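Local coordinates for HNH endonuclease (Geobacter metallireducens, PDB 4H9D), which acts as a manganese-dependent nicking endonuclease of the HNH family, probably cutting one strand of its nucleic acid substrate, and carries a zinc ion bound by four cysteines, at residues Lys30-Ile33 with Ala34-Ile37; Asn77-Lys80 with Lys81-Pro85; Gln11-Lys14 with Arg15-Lys19. One frame throughout, in Å; residues are numbered along the deposited sequence.

Contact 1. Residues Lys30-Ile33 with Ala34-Ile37; sequences KNRI and ARGI
The guanidinium of Arg35 has Arg32 CA over one face. Asn31 O comes to it obliquely, 4.0 Å from Arg35 NE. The two arginines meet where Arg32 CD touches Arg35 NH1 at 4.0 Å. Their guanidinium planes are turned 36° from each other. The charged groups are not in contact, with Arg32 NE 5.1 Å from Arg35 NH1. Like charges this near probably repel mildly. Arg32 bends at its second and third torsions and gives NH2 to Val69 O, while Arg35 stays extended from CG to NE and runs back along the helix. Its CG lies beside the backbone N (chi1 -56°), and this lays the chain over the carbonyls of Asn31 and Arg32. Arg32 and Ile33 both pack on Pro71 of strand 69-73, which places this turn against the sheet. The backbone bonds change in kind as the helix ends. Ala34 N reaches Lys30 O at 3.0 Å, and Arg35 N reaches Asn31 O at 3.3 Å. Gly36, with positive phi, then gives its N to Ile33 O at 2.7 Å, three residues back. Ile37 N donates to a water at 2.8 Å, and that water donates to Arg32 O at 2.7 Å. Gly36 is also bonded through its backbone to Phe45. The arrangement is a helix C-terminus closed by glycine. It resembles a Schellman motif whose longer bond runs through water, and it turns the chain toward zinc ligand Cys38.

Contact 2. Residues Asn77-Lys80 with Lys81-Pro85; sequences NNRK and KYLLP
This is a local contact along the last turns of helix 74-82, where side chains three and four residues apart lean on one another. The helix follows zinc ligand Cys73 and carries Cys76. Tyr82 takes a position with CG between its backbone N and carbonyl carbon (chi1 74°), and this turns the ring back along the helix. Arg79 CA makes a CH-pi contact over the ring face, 4.2 Å from the centroid. Arg79 and Tyr82 run side by side, their flat groups 42° apart. Tyr82 OH comes to lie over the centre of the Arg79 guanidinium, 4.0 Å from Arg79 CZ. Leu83 CD1 sits at the edge of the same group, 4.0 Å from Arg79 NH1. Tyr82 N bonds to Asn78 O at 3.1 Å, while Leu83 N makes a weak bond to Arg79 O as the helix ends. Lys81 curls back so that NZ bonds weakly to Asn77 O at 3.4 Å. Tyr82 also packs against Ile37 of the second subunit and Arg35 of the third. The chemistry is thus split. Arg79 is covered by the Tyr82 hydroxyl on one face and Leu83 CD1 at an edge, with a long, weak ion pair to Glu75 and packing on Trp88 and Tyr91. The Lys81 side chain lies about 5 Å from a bound magnesium ion, so its charge probably adds to a positive surrounding.

Contact 3. Residues Gln11-Lys14 with Arg15-Lys19; sequences QEVK and REKEK
Val13 and Lys17 meet because their first torsions send them the same way: Val13 CG1 stands anti to its own N (chi1 171°), while Lys17 CG lies beside its N (chi1 -79°). Lys17 is extended beyond CG and runs alongside the valine. Its CE touches Val13 CG1 at 3.7 Å. Val13 also packs on Val8 and Val58. Lys14 and Glu18 also lie side by side. Lys14 CE is 3.8 Å from Glu18 OE2, and NZ stays 4.2 Å from that oxygen, beyond a salt bridge. Attraction between them is likely but loose. The backbone bonds beneath are those of a regular helix. Arg15 N reaches Gln11 O at 3.0 Å, and Glu18 N reaches Lys14 O at 2.8 Å. Glu16 is the buried member. Its CG lies 3.6 Å from Glu12 O, and a bend at the second torsion turns the carboxylate toward Lys19. Lys19 NZ bonds to Glu16 OE2 at 2.8 Å, on the syn lone pair, and more weakly to OE1. Lys19 CG lies over one face of the Arg15 guanidinium, toward its rim. Val58 and Lys63 pack on Glu16. Losing the carboxylate to an alanine here would probably leave Lys19 without its salt-bridge mate and open a gap beside Val58. The two charge pairs probably differ in strength: Glu16 and Lys19 form a salt bridge, whereas Lys14 and Glu18 stay beyond one, along the exposed side.

In the fold
From the N terminus the chain first meets contact 3, within helix 10-24, which lies against the segment holding Val58 and Lys63. Helix 27-34 follows, and contact 1 closes its end against strand 69-73. The chain then passes Cys38 and Cys41, the antiparallel strands 50-54 and 69-73, and Cys73 and Cys76. Contact 2 lies at the end of helix 74-82 and leads into helix 85-92. Each contact is a local turn and closes no long loop. The three run in series, none nested or crossing. Contacts 1 and 2 sit on opposite sides of the chain's centre, their own centres about 22 Å apart.

Contact 1. Residues Lys30-Ile33 with Ala34-Ile37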
loop_
_atom_site.group_PDB
_atom_site.type_symbol
_atom_site.label_atom_id
_atom_site.label_comp_id
_atom_site.label_asym_id
_atom_site.label_seq_id
_atom_site.Cartn_x
_atom_site.Cartn_y
_atom_site.Cartn_z
ATOM N N LYS A 30 24.327 -14.882 12.388
ATOM C CA LYS A 30 25.492 -14.207 11.837
ATOM C C LYS A 30 26.132 -15.134 10.814
ATOM O O LYS A 30 26.571 -14.700 9.747
ATOM C CB LYS A 30 26.504 -13.916 12.942
ATOM C CG LYS A 30 26.307 -12.601 13.667
ATOM C CD LYS A 30 25.007 -12.519 14.406
ATOM C CE LYS A 30 25.088 -11.399 15.421
ATOM N NZ LYS A 30 26.291 -11.592 16.292
ATOM N N ASN A 31 26.189 -16.419 11.144
ATOM C CA ASN A 31 26.771 -17.369 10.218
ATOM C C ASN A 31 25.956 -17.444 8.941
ATOM O O ASN A 31 26.506 -17.342 7.836
ATOM C CB ASN A 31 26.860 -18.760 10.835
ATOM C CG ASN A 31 28.278 -19.155 11.138
ATOM O OD1 ASN A 31 28.880 -18.652 12.094
ATOM N ND2 ASN A 31 28.842 -20.043 10.312
ATOM N N ARG A 32 24.646 -17.619 9.096
ATOM C CA ARG A 32 23.760 -17.718 7.954
ATOM C C ARG A 32 23.869 -16.531 6.983
ATOM O O ARG A 32 23.992 -16.744 5.768
ATOM C CB ARG A 32 22.316 -17.877 8.418
ATOM C CG ARG A 32 21.370 -18.184 7.290
ATOM C CD ARG A 32 21.039 -19.634 7.291
ATOM N NE ARG A 32 19.859 -19.858 8.101
ATOM C CZ ARG A 32 18.618 -19.897 7.624
ATOM N NH1 ARG A 32 18.390 -19.735 6.327
ATOM N NH2 ARG A 32 17.601 -20.093 8.458
ATOM N N ILE A 33 23.827 -15.290 7.477
ATOM C CA ILE A 33 23.933 -14.172 6.538
ATOM C C ILE A 33 25.362 -13.988 6.053
ATOM O O ILE A 33 25.601 -13.359 5.025
ATOM C CB ILE A 33 23.427 -12.838 7.125
ATOM C CG1 ILE A 33 24.047 -12.572 8.481
ATOM C CG2 ILE A 33 21.928 -12.858 7.241
ATOM C CD1 ILE A 33 23.580 -11.257 9.049
ATOM N N ALA A 34 26.314 -14.542 6.798
ATOM C CA ALA A 34 27.727 -14.466 6.425
ATOM C C ALA A 34 27.872 -15.131 5.069
ATOM O O ALA A 34 28.674 -14.703 4.243
ATOM C CB ALA A 34 28.596 -15.196 7.449
ATOM N N ARG A 35 27.086 -16.184 4.849
ATOM C CA ARG A 35 27.105 -16.915 3.589
ATOM C C ARG A 35 26.610 -16.012 2.463
ATOM O O ARG A 35 26.902 -16.245 1.301
ATOM C CB ARG A 35 26.236 -18.166 3.715
ATOM C CG ARG A 35 26.676 -19.053 4.865
ATOM C CD ARG A 35 25.727 -20.209 5.093
ATOM N NE ARG A 35 26.171 -21.033 6.212
ATOM C CZ ARG A 35 25.407 -21.917 6.854
ATOM N NH1 ARG A 35 24.142 -22.101 6.493
ATOM N NH2 ARG A 35 25.914 -22.623 7.858
ATOM N N GLY A 36 25.860 -14.979 2.827
ATOM C CA GLY A 36 25.355 -14.018 1.861
ATOM C C GLY A 36 24.400 -14.486 0.779
ATOM O O GLY A 36 24.326 -13.878 -0.289
ATOM N N ILE A 37 23.661 -15.557 1.042
ATOM C CA ILE A 37 22.711 -16.071 0.053
ATOM C C ILE A 37 21.285 -15.661 0.404
ATOM O O ILE A 37 20.837 -15.887 1.520
ATOM C CB ILE A 37 22.772 -17.602 -0.025
ATOM C CG1 ILE A 37 24.137 -18.039 -0.566
ATOM C CG2 ILE A 37 21.647 -18.119 -0.908
ATOM C CD1 ILE A 37 24.478 -17.469 -1.937
HETATM O O HOH W 1 22.966 -16.979 3.321
#

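Contact 2. Residues Asn77-Lys80 with Lys81-Pro85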
loop_
_atom_site.group_PDB
_atom_site.type_symbol
_atom_site.label_atom_id
_atom_site.label_comp_id
_atom_site.label_asym_id
_atom_site.label_seq_id
_atom_site.Cartn_x
_atom_site.Cartn_y
_atom_site.Cartn_z
ATOM N N ASN A 77 12.479 -9.121 0.166
ATOM C CA ASN A 77 11.754 -8.962 1.414
ATOM C C ASN A 77 10.479 -8.139 1.291
ATOM O O ASN A 77 9.471 -8.478 1.920
ATOM C CB ASN A 77 12.654 -8.355 2.483
ATOM C CG ASN A 77 11.957 -8.243 3.811
ATOM O OD1 ASN A 77 11.435 -9.229 4.337
ATOM N ND2 ASN A 77 11.932 -7.038 4.363
ATOM N N ASN A 78 10.518 -7.063 0.499
ATOM C CA ASN A 78 9.348 -6.197 0.308
ATOM C C ASN A 78 8.355 -6.807 -0.664
ATOM O O ASN A 78 7.177 -6.961 -0.348
ATOM C CB ASN A 78 9.778 -4.837 -0.225
ATOM C CG ASN A 78 10.773 -4.157 0.680
ATOM O OD1 ASN A 78 10.462 -3.836 1.829
ATOM N ND2 ASN A 78 11.984 -3.945 0.177
ATOM N N ARG A 79 8.847 -7.137 -1.857
ATOM C CA ARG A 79 8.030 -7.735 -2.894
ATOM C C ARG A 79 7.214 -8.906 -2.382
ATOM O O ARG A 79 6.127 -9.171 -2.884
ATOM C CB ARG A 79 8.909 -8.201 -4.051
ATOM C CG ARG A 79 9.252 -7.114 -5.038
ATOM C CD ARG A 79 10.438 -7.503 -5.907
ATOM N NE ARG A 79 10.708 -6.510 -6.944
ATOM C CZ ARG A 79 9.963 -6.355 -8.036
ATOM N NH1 ARG A 79 8.902 -7.134 -8.234
ATOM N NH2 ARG A 79 10.267 -5.418 -8.929
ATOM N N LYS A 80 7.730 -9.616 -1.391
ATOM C CA LYS A 80 7.001 -10.750 -0.864
ATOM C C LYS A 80 5.824 -10.223 -0.050
ATOM O O LYS A 80 4.872 -10.952 0.222
ATOM C CB LYS A 80 7.916 -11.625 0.005
ATOM C CG LYS A 80 7.257 -12.923 0.466
ATOM C CD LYS A 80 8.155 -13.767 1.352
ATOM C CE LYS A 80 7.428 -15.026 1.828
ATOM N NZ LYS A 80 6.886 -15.838 0.684
ATOM N N LYS A 81 5.889 -8.946 0.323
ATOM C CA LYS A 81 4.827 -8.322 1.111
ATOM C C LYS A 81 3.751 -7.594 0.313
ATOM O O LYS A 81 2.578 -7.650 0.674
ATOM C CB LYS A 81 5.417 -7.355 2.144
ATOM C CG LYS A 81 5.620 -7.979 3.529
ATOM C CD LYS A 81 6.078 -6.962 4.583
ATOM C CE LYS A 81 7.503 -6.459 4.336
ATOM N NZ LYS A 81 7.663 -5.801 3.004
ATOM N N TYR A 82 4.128 -6.910 -0.760
ATOM C CA TYR A 82 3.132 -6.190 -1.543
ATOM C C TYR A 82 2.701 -6.841 -2.859
ATOM O O TYR A 82 1.902 -6.268 -3.593
ATOM C CB TYR A 82 3.599 -4.753 -1.798
ATOM C CG TYR A 82 4.705 -4.584 -2.818
ATOM C CD1 TYR A 82 4.474 -4.811 -4.182
ATOM C CD2 TYR A 82 5.975 -4.155 -2.425
ATOM C CE1 TYR A 82 5.486 -4.611 -5.131
ATOM C CE2 TYR A 82 7.000 -3.948 -3.361
ATOM C CZ TYR A 82 6.751 -4.177 -4.710
ATOM O OH TYR A 82 7.762 -3.983 -5.626
ATOM N N LEU A 83 3.229 -8.018 -3.179
ATOM C CA LEU A 83 2.822 -8.697 -4.408
ATOM C C LEU A 83 1.881 -9.811 -3.975
ATOM O O LEU A 83 2.124 -10.446 -2.949
ATOM C CB LEU A 83 4.022 -9.314 -5.128
ATOM C CG LEU A 83 5.093 -8.489 -5.850
ATOM C CD1 LEU A 83 5.985 -9.442 -6.640
ATOM C CD2 LEU A 83 4.469 -7.496 -6.792
ATOM N N LEU A 84 0.807 -10.060 -4.725
ATOM C CA LEU A 84 -0.110 -11.130 -4.329
ATOM C C LEU A 84 0.533 -12.462 -4.687
ATOM O O LEU A 84 1.341 -12.546 -5.613
ATOM C CB LEU A 84 -1.460 -11.040 -5.050
ATOM C CG LEU A 84 -2.329 -9.785 -5.183
ATOM C CD1 LEU A 84 -2.473 -9.046 -3.861
ATOM C CD2 LEU A 84 -1.713 -8.924 -6.257
ATOM N N PRO A 85 0.162 -13.530 -3.974
ATOM C CA PRO A 85 0.715 -14.863 -4.222
ATOM C C PRO A 85 1.019 -15.237 -5.679
ATOM O O PRO A 85 1.908 -16.046 -5.941
ATOM C CB PRO A 85 -0.320 -15.791 -3.573
ATOM C CG PRO A 85 -1.560 -14.939 -3.487
ATOM C CD PRO A 85 -1.001 -13.620 -3.084
#

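Contact 3. Residues Gln11-Lys14 with Arg15-Lys19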
loop_
_atom_site.group_PDB
_atom_site.type_symbol
_atom_site.label_atom_id
_atom_site.label_comp_id
_atom_site.label_asym_id
_atom_site.label_seq_id
_atom_site.Cartn_x
_atom_site.Cartn_y
_atom_site.Cartn_z
ATOM N N GLN A 11 0.275 -9.606 22.433
ATOM C CA GLN A 11 1.173 -10.145 23.444
ATOM C C GLN A 11 2.027 -11.167 22.671
ATOM O O GLN A 11 3.256 -11.226 22.814
ATOM C CB GLN A 11 0.361 -10.845 24.543
ATOM C CG GLN A 11 -0.388 -12.073 24.018
ATOM C CD GLN A 11 -1.541 -12.530 24.900
ATOM O OE1 GLN A 11 -2.451 -11.757 25.207
ATOM N NE2 GLN A 11 -1.514 -13.803 25.297
ATOM N N GLU A 12 1.355 -11.954 21.831
ATOM C CA GLU A 12 2.018 -12.968 21.021
ATOM C C GLU A 12 2.944 -12.320 19.995
ATOM O O GLU A 12 4.043 -12.809 19.759
ATOM C CB GLU A 12 0.983 -13.839 20.291
ATOM C CG GLU A 12 0.220 -14.844 21.176
ATOM C CD GLU A 12 -1.016 -15.452 20.479
ATOM O OE1 GLU A 12 -2.015 -14.722 20.272
ATOM O OE2 GLU A 12 -0.986 -16.658 20.136
ATOM N N VAL A 13 2.511 -11.220 19.392
ATOM C CA VAL A 13 3.336 -10.564 18.383
ATOM C C VAL A 13 4.629 -10.024 18.972
ATOM O O VAL A 13 5.695 -10.178 18.375
ATOM C CB VAL A 13 2.583 -9.413 17.660
ATOM C CG1 VAL A 13 3.554 -8.628 16.778
ATOM C CG2 VAL A 13 1.450 -9.985 16.793
ATOM N N LYS A 14 4.539 -9.393 20.138
ATOM C CA LYS A 14 5.730 -8.859 20.782
ATOM C C LYS A 14 6.628 -10.018 21.136
ATOM O O LYS A 14 7.816 -10.022 20.825
ATOM C CB LYS A 14 5.375 -8.117 22.061
ATOM C CG LYS A 14 5.058 -6.641 21.896
ATOM C CD LYS A 14 4.966 -5.984 23.270
ATOM C CE LYS A 14 6.219 -6.299 24.102
ATOM N NZ LYS A 14 6.154 -5.779 25.500
ATOM N N ARG A 15 6.038 -11.004 21.797
ATOM C CA ARG A 15 6.754 -12.193 22.227
ATOM C C ARG A 15 7.631 -12.738 21.113
ATOM O O ARG A 15 8.769 -13.140 21.355
ATOM C CB ARG A 15 5.757 -13.264 22.674
ATOM C CG ARG A 15 6.396 -14.572 23.088
ATOM C CD ARG A 15 7.371 -14.359 24.220
ATOM N NE ARG A 15 8.140 -15.566 24.506
ATOM C CZ ARG A 15 9.151 -15.624 25.368
ATOM N NH1 ARG A 15 9.529 -14.540 26.043
ATOM N NH2 ARG A 15 9.784 -16.775 25.558
ATOM N N GLU A 16 7.090 -12.752 19.896
ATOM C CA GLU A 16 7.814 -13.251 18.732
ATOM C C GLU A 16 8.814 -12.237 18.231
ATOM O O GLU A 16 9.858 -12.607 17.708
ATOM C CB GLU A 16 6.854 -13.610 17.589
ATOM C CG GLU A 16 6.155 -14.935 17.756
ATOM C CD GLU A 16 7.036 -15.972 18.420
ATOM O OE1 GLU A 16 7.075 -15.985 19.666
ATOM O OE2 GLU A 16 7.702 -16.762 17.710
ATOM N N LYS A 17 8.487 -10.961 18.385
ATOM C CA LYS A 17 9.375 -9.888 17.942
ATOM C C LYS A 17 10.600 -9.764 18.841
ATOM O O LYS A 17 11.610 -9.191 18.437
ATOM C CB LYS A 17 8.629 -8.552 17.898
ATOM C CG LYS A 17 7.757 -8.367 16.662
ATOM C CD LYS A 17 7.228 -6.941 16.588
ATOM C CE LYS A 17 6.421 -6.703 15.325
ATOM N NZ LYS A 17 5.732 -5.380 15.352
ATOM N N GLU A 18 10.502 -10.297 20.057
ATOM C CA GLU A 18 11.606 -10.268 20.995
ATOM C C GLU A 18 12.497 -11.466 20.738
ATOM O O GLU A 18 13.715 -11.332 20.668
ATOM C CB GLU A 18 11.105 -10.308 22.431
ATOM C CG GLU A 18 10.794 -8.951 23.026
ATOM C CD GLU A 18 10.319 -9.058 24.465
ATOM O OE1 GLU A 18 11.054 -9.639 25.300
ATOM O OE2 GLU A 18 9.206 -8.565 24.757
ATOM N N LYS A 19 11.902 -12.643 20.607
ATOM C CA LYS A 19 12.684 -13.835 20.324
ATOM C C LYS A 19 13.422 -13.616 18.999
ATOM O O LYS A 19 14.520 -14.128 18.800
ATOM C CB LYS A 19 11.766 -15.052 20.226
ATOM C CG LYS A 19 11.077 -15.400 21.538
ATOM C CD LYS A 19 9.924 -16.340 21.288
ATOM C CE LYS A 19 10.388 -17.551 20.502
ATOM N NZ LYS A 19 9.319 -18.052 19.594
#